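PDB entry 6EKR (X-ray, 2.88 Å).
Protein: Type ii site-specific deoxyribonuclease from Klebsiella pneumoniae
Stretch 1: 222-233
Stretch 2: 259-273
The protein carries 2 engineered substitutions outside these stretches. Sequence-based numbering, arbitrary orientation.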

# COMPACT_ATOMS: atom_id res chain seq x y z
N TYR A 222 23.69 2.03 1.60
CA TYR A 222 22.62 1.93 0.61
C TYR A 222 22.00 3.26 0.24
O TYR A 222 21.66 4.06 1.10
CB TYR A 222 21.55 0.94 1.06
CG TYR A 222 22.02 -0.48 0.94
CD1 TYR A 222 21.84 -1.19 -0.24
CD2 TYR A 222 22.67 -1.11 1.99
CE1 TYR A 222 22.27 -2.51 -0.37
CE2 TYR A 222 23.12 -2.43 1.87
CZ TYR A 222 22.92 -3.11 0.68
OH TYR A 222 23.37 -4.40 0.56
N PHE A 223 21.84 3.48 -1.06
CA PHE A 223 21.30 4.73 -1.57
C PHE A 223 20.22 4.40 -2.57
O PHE A 223 20.43 3.60 -3.49
CB PHE A 223 22.41 5.58 -2.21
CG PHE A 223 23.52 5.96 -1.27
CD1 PHE A 223 23.48 7.17 -0.58
CD2 PHE A 223 24.61 5.12 -1.06
CE1 PHE A 223 24.51 7.54 0.29
CE2 PHE A 223 25.64 5.46 -0.19
CZ PHE A 223 25.58 6.68 0.49
N SER A 224 19.05 5.00 -2.38
CA SER A 224 17.87 4.65 -3.16
C SER A 224 17.60 5.70 -4.21
O SER A 224 17.57 6.89 -3.91
CB SER A 224 16.65 4.50 -2.27
OG SER A 224 16.77 3.37 -1.42
N PHE A 225 17.43 5.24 -5.45
CA PHE A 225 17.02 6.11 -6.54
C PHE A 225 15.75 5.52 -7.10
O PHE A 225 15.72 4.35 -7.48
CB PHE A 225 18.06 6.14 -7.64
CG PHE A 225 19.42 6.59 -7.21
CD1 PHE A 225 19.92 7.80 -7.67
CD2 PHE A 225 20.22 5.79 -6.39
CE1 PHE A 225 21.21 8.21 -7.30
CE2 PHE A 225 21.48 6.20 -6.02
CZ PHE A 225 21.99 7.42 -6.48
N LEU A 226 14.71 6.34 -7.17
CA LEU A 226 13.40 5.89 -7.59
C LEU A 226 13.13 6.17 -9.06
O LEU A 226 13.18 7.32 -9.50
CB LEU A 226 12.34 6.57 -6.71
CG LEU A 226 10.88 6.14 -6.77
CD1 LEU A 226 10.73 4.63 -6.84
CD2 LEU A 226 10.17 6.69 -5.55
N ALA A 227 12.84 5.11 -9.81
CA ALA A 227 12.57 5.22 -11.25
C ALA A 227 11.11 4.94 -11.58
O ALA A 227 10.59 3.88 -11.25
CB ALA A 227 13.46 4.28 -12.04
N CYS A 228 10.46 5.90 -12.23
CA CYS A 228 9.06 5.77 -12.64
C CYS A 228 8.85 6.18 -14.09
O CYS A 228 9.77 6.66 -14.74
CB CYS A 228 8.17 6.61 -11.73
SG CYS A 228 8.25 6.13 -10.00
N ILE A 229 7.63 6.01 -14.59
CA ILE A 229 7.29 6.45 -15.93
C ILE A 229 6.49 7.75 -15.85
O ILE A 229 6.83 8.73 -16.50
CB ILE A 229 6.51 5.35 -16.73
CG1 ILE A 229 7.38 4.10 -16.94
CG2 ILE A 229 5.96 5.89 -18.06
CD1 ILE A 229 8.76 4.36 -17.46
N SER A 230 5.44 7.74 -15.04
CA SER A 230 4.60 8.92 -14.88
C SER A 230 3.91 8.89 -13.52
O SER A 230 4.29 8.12 -12.63
CB SER A 230 3.55 8.99 -16.00
OG SER A 230 2.46 8.10 -15.75
N GLU A 231 2.93 9.77 -13.36
CA GLU A 231 1.97 9.70 -12.28
C GLU A 231 0.60 10.01 -12.86
O GLU A 231 -0.29 10.47 -12.16
CB GLU A 231 2.31 10.69 -11.17
CG GLU A 231 3.55 10.36 -10.36
CD GLU A 231 3.48 9.01 -9.68
OE1 GLU A 231 2.38 8.42 -9.56
OE2 GLU A 231 4.55 8.52 -9.25
N THR A 232 0.45 9.74 -14.15
CA THR A 232 -0.80 9.98 -14.86
C THR A 232 -1.90 9.05 -14.39
O THR A 232 -1.67 7.90 -14.01
CB THR A 232 -0.65 9.79 -16.38
OG1 THR A 232 -0.20 8.46 -16.66
CG2 THR A 232 0.33 10.79 -16.96
N GLN A 233 -3.12 9.57 -14.41
CA GLN A 233 -4.29 8.75 -14.20
C GLN A 233 -5.31 9.08 -15.26
O GLN A 233 -5.58 10.25 -15.54
CB GLN A 233 -4.88 8.97 -12.81
CG GLN A 233 -5.92 7.91 -12.43
CD GLN A 233 -6.67 8.26 -11.17
OE1 GLN A 233 -7.29 9.33 -11.08
NE2 GLN A 233 -6.63 7.35 -10.19
N SER A 259 15.75 9.41 3.67
CA SER A 259 16.17 10.20 2.52
C SER A 259 16.54 9.34 1.32
O SER A 259 17.36 8.43 1.43
CB SER A 259 17.32 11.13 2.91
OG SER A 259 18.29 10.40 3.62
N LEU A 260 15.93 9.64 0.18
CA LEU A 260 16.30 9.02 -1.09
C LEU A 260 17.13 9.99 -1.91
O LEU A 260 16.99 11.22 -1.78
CB LEU A 260 15.07 8.61 -1.91
CG LEU A 260 13.93 7.85 -1.24
CD1 LEU A 260 12.89 7.53 -2.28
CD2 LEU A 260 14.41 6.58 -0.55
N SER A 261 18.00 9.44 -2.76
CA SER A 261 18.92 10.24 -3.53
C SER A 261 18.24 10.98 -4.66
O SER A 261 18.68 12.06 -5.05
CB SER A 261 20.02 9.36 -4.07
OG SER A 261 20.72 8.77 -2.99
N GLY A 262 17.16 10.41 -5.17
CA GLY A 262 16.46 11.03 -6.28
C GLY A 262 15.17 10.34 -6.67
O GLY A 262 14.93 9.19 -6.31
N MSE A 263 14.36 11.09 -7.41
CA MSE A 263 13.11 10.64 -8.00
C MSE A 263 13.15 10.92 -9.49
O MSE A 263 13.42 12.05 -9.92
CB MSE A 263 11.95 11.40 -7.39
CG MSE A 263 11.24 10.68 -6.25
SE MSE A 263 9.85 11.83 -5.48
CE MSE A 263 9.30 12.80 -7.09
N TYR A 264 12.86 9.91 -10.30
CA TYR A 264 13.02 10.05 -11.74
C TYR A 264 11.76 9.65 -12.49
O TYR A 264 11.11 8.65 -12.16
CB TYR A 264 14.25 9.27 -12.21
CG TYR A 264 15.53 9.65 -11.48
CD1 TYR A 264 16.41 10.57 -12.01
CD2 TYR A 264 15.84 9.09 -10.24
CE1 TYR A 264 17.57 10.93 -11.35
CE2 TYR A 264 16.99 9.45 -9.56
CZ TYR A 264 17.86 10.37 -10.13
OH TYR A 264 19.00 10.72 -9.47
N TYR A 265 11.41 10.45 -13.49
CA TYR A 265 10.24 10.19 -14.32
C TYR A 265 10.55 10.44 -15.78
O TYR A 265 11.34 11.31 -16.12
CB TYR A 265 9.09 11.11 -13.94
CG TYR A 265 8.45 10.86 -12.60
CD1 TYR A 265 7.37 9.98 -12.47
CD2 TYR A 265 8.91 11.51 -11.46
CE1 TYR A 265 6.78 9.76 -11.23
CE2 TYR A 265 8.33 11.30 -10.22
CZ TYR A 265 7.27 10.43 -10.10
OH TYR A 265 6.71 10.23 -8.87
N CYS A 266 9.92 9.66 -16.65
CA CYS A 266 9.92 9.96 -18.06
C CYS A 266 9.03 11.16 -18.25
O CYS A 266 9.37 12.10 -18.97
CB CYS A 266 9.34 8.79 -18.84
SG CYS A 266 10.53 7.54 -19.20
N ASP A 267 7.89 11.11 -17.58
CA ASP A 267 6.87 12.13 -17.67
C ASP A 267 6.71 12.67 -16.26
O ASP A 267 5.89 12.19 -15.49
CB ASP A 267 5.59 11.50 -18.20
CG ASP A 267 4.42 12.46 -18.27
OD1 ASP A 267 4.57 13.67 -17.98
OD2 ASP A 267 3.32 11.99 -18.62
N ILE A 268 7.52 13.67 -15.92
CA ILE A 268 7.50 14.28 -14.59
C ILE A 268 6.21 15.06 -14.41
O ILE A 268 5.90 15.93 -15.23
CB ILE A 268 8.68 15.22 -14.36
CG1 ILE A 268 10.01 14.48 -14.49
CG2 ILE A 268 8.59 15.81 -12.97
CD1 ILE A 268 11.19 15.36 -14.85
N PRO A 269 5.44 14.73 -13.35
CA PRO A 269 4.24 15.54 -13.11
C PRO A 269 4.65 16.96 -12.77
O PRO A 269 5.59 17.18 -12.00
CB PRO A 269 3.58 14.86 -11.90
CG PRO A 269 4.63 14.02 -11.28
CD PRO A 269 5.62 13.66 -12.35
N GLU A 270 3.95 17.90 -13.38
CA GLU A 270 4.19 19.32 -13.21
C GLU A 270 4.28 19.75 -11.75
O GLU A 270 5.12 20.59 -11.41
CB GLU A 270 3.11 20.09 -13.94
CG GLU A 270 3.06 21.57 -13.68
CD GLU A 270 1.84 22.19 -14.31
OE1 GLU A 270 1.96 22.74 -15.43
OE2 GLU A 270 0.75 22.09 -13.69
N ARG A 271 3.43 19.18 -10.88
CA ARG A 271 3.46 19.50 -9.45
C ARG A 271 4.80 19.19 -8.80
O ARG A 271 5.25 19.92 -7.93
CB ARG A 271 2.33 18.78 -8.71
CG ARG A 271 2.25 19.07 -7.19
CD ARG A 271 2.07 20.55 -6.88
NE ARG A 271 2.21 20.86 -5.45
CZ ARG A 271 3.37 21.13 -4.84
NH1 ARG A 271 4.51 21.12 -5.51
NH2 ARG A 271 3.38 21.40 -3.54
N TYR A 272 5.44 18.10 -9.22
CA TYR A 272 6.71 17.69 -8.61
C TYR A 272 7.91 18.52 -9.09
O TYR A 272 9.04 18.28 -8.66
CB TYR A 272 6.97 16.18 -8.80
CG TYR A 272 6.09 15.25 -7.96
CD1 TYR A 272 5.28 15.74 -6.94
CD2 TYR A 272 6.09 13.88 -8.19
CE1 TYR A 272 4.49 14.89 -6.17
CE2 TYR A 272 5.29 13.02 -7.43
CZ TYR A 272 4.49 13.53 -6.42
OH TYR A 272 3.71 12.71 -5.65
N LEU A 273 7.68 19.51 -9.95
CA LEU A 273 8.77 20.36 -10.44
C LEU A 273 9.05 21.60 -9.57
O LEU A 273 9.94 22.40 -9.88
CB LEU A 273 8.54 20.74 -11.91
CG LEU A 273 8.98 19.64 -12.89
CD1 LEU A 273 8.91 20.12 -14.33
CD2 LEU A 273 10.39 19.13 -12.56

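The side-chain hydrogen bond between the stretches runs from Tyr 265 OH to Glu 231 OE2, at 2.8 Å. The carboxylate is a strong acceptor, and it lies at the edge of the tyrosine ring, near its plane. Both residues are buried.

Backbone hydrogen bonds carry the rest of the polar contact. Leu 226 uses both its amide and its carbonyl: its N donates to Gly 262 O at 3.0 Å, nearly straight at 174°, and its O accepts from Tyr 264 N at 2.7 Å. Tyr 264 likewise bonds twice, since its O accepts from Cys 228 N at 2.8 Å. This alternation is typical of parallel strands, and the strand axes run 18° apart. Ser 261 N donates to Ser 224 O toward one end of the pairing, and Asp 267 N donates to Ile 229 O toward the other, both at 2.8 Å. A CA-H...O contact, Ser 230 CA to Asp 267 O at 3.6 Å, adds to the second end.

Side chains pack on both faces of the sheet. Phe 225, Ala 227 and Tyr 264 share one face. There Phe 225 CD1 lies 3.9 Å from Tyr 264 CE2. Ser 261 CB sits over the Phe 225 ring, 3.7 Å from its centroid, in a CH-pi contact. Gly 262 leaves room here: a CB would come within 2.6 Å of Tyr 264 OH.

Leu 226 and Met 263, a selenomethionine, share the other face. Leu 226 CD2 lies 4.2 Å from Met 263 CG and 4.3 Å from Leu 260 CD1, so apolar groups meet.

Further along, Cys 228 CB approaches Tyr 265 CE1 at 3.5 Å. The aliphatic part of Glu 231 also packs: its CG is 3.9 Å from Pro 269 CG. The two stretches bury 849 Å² in total, both sides summed.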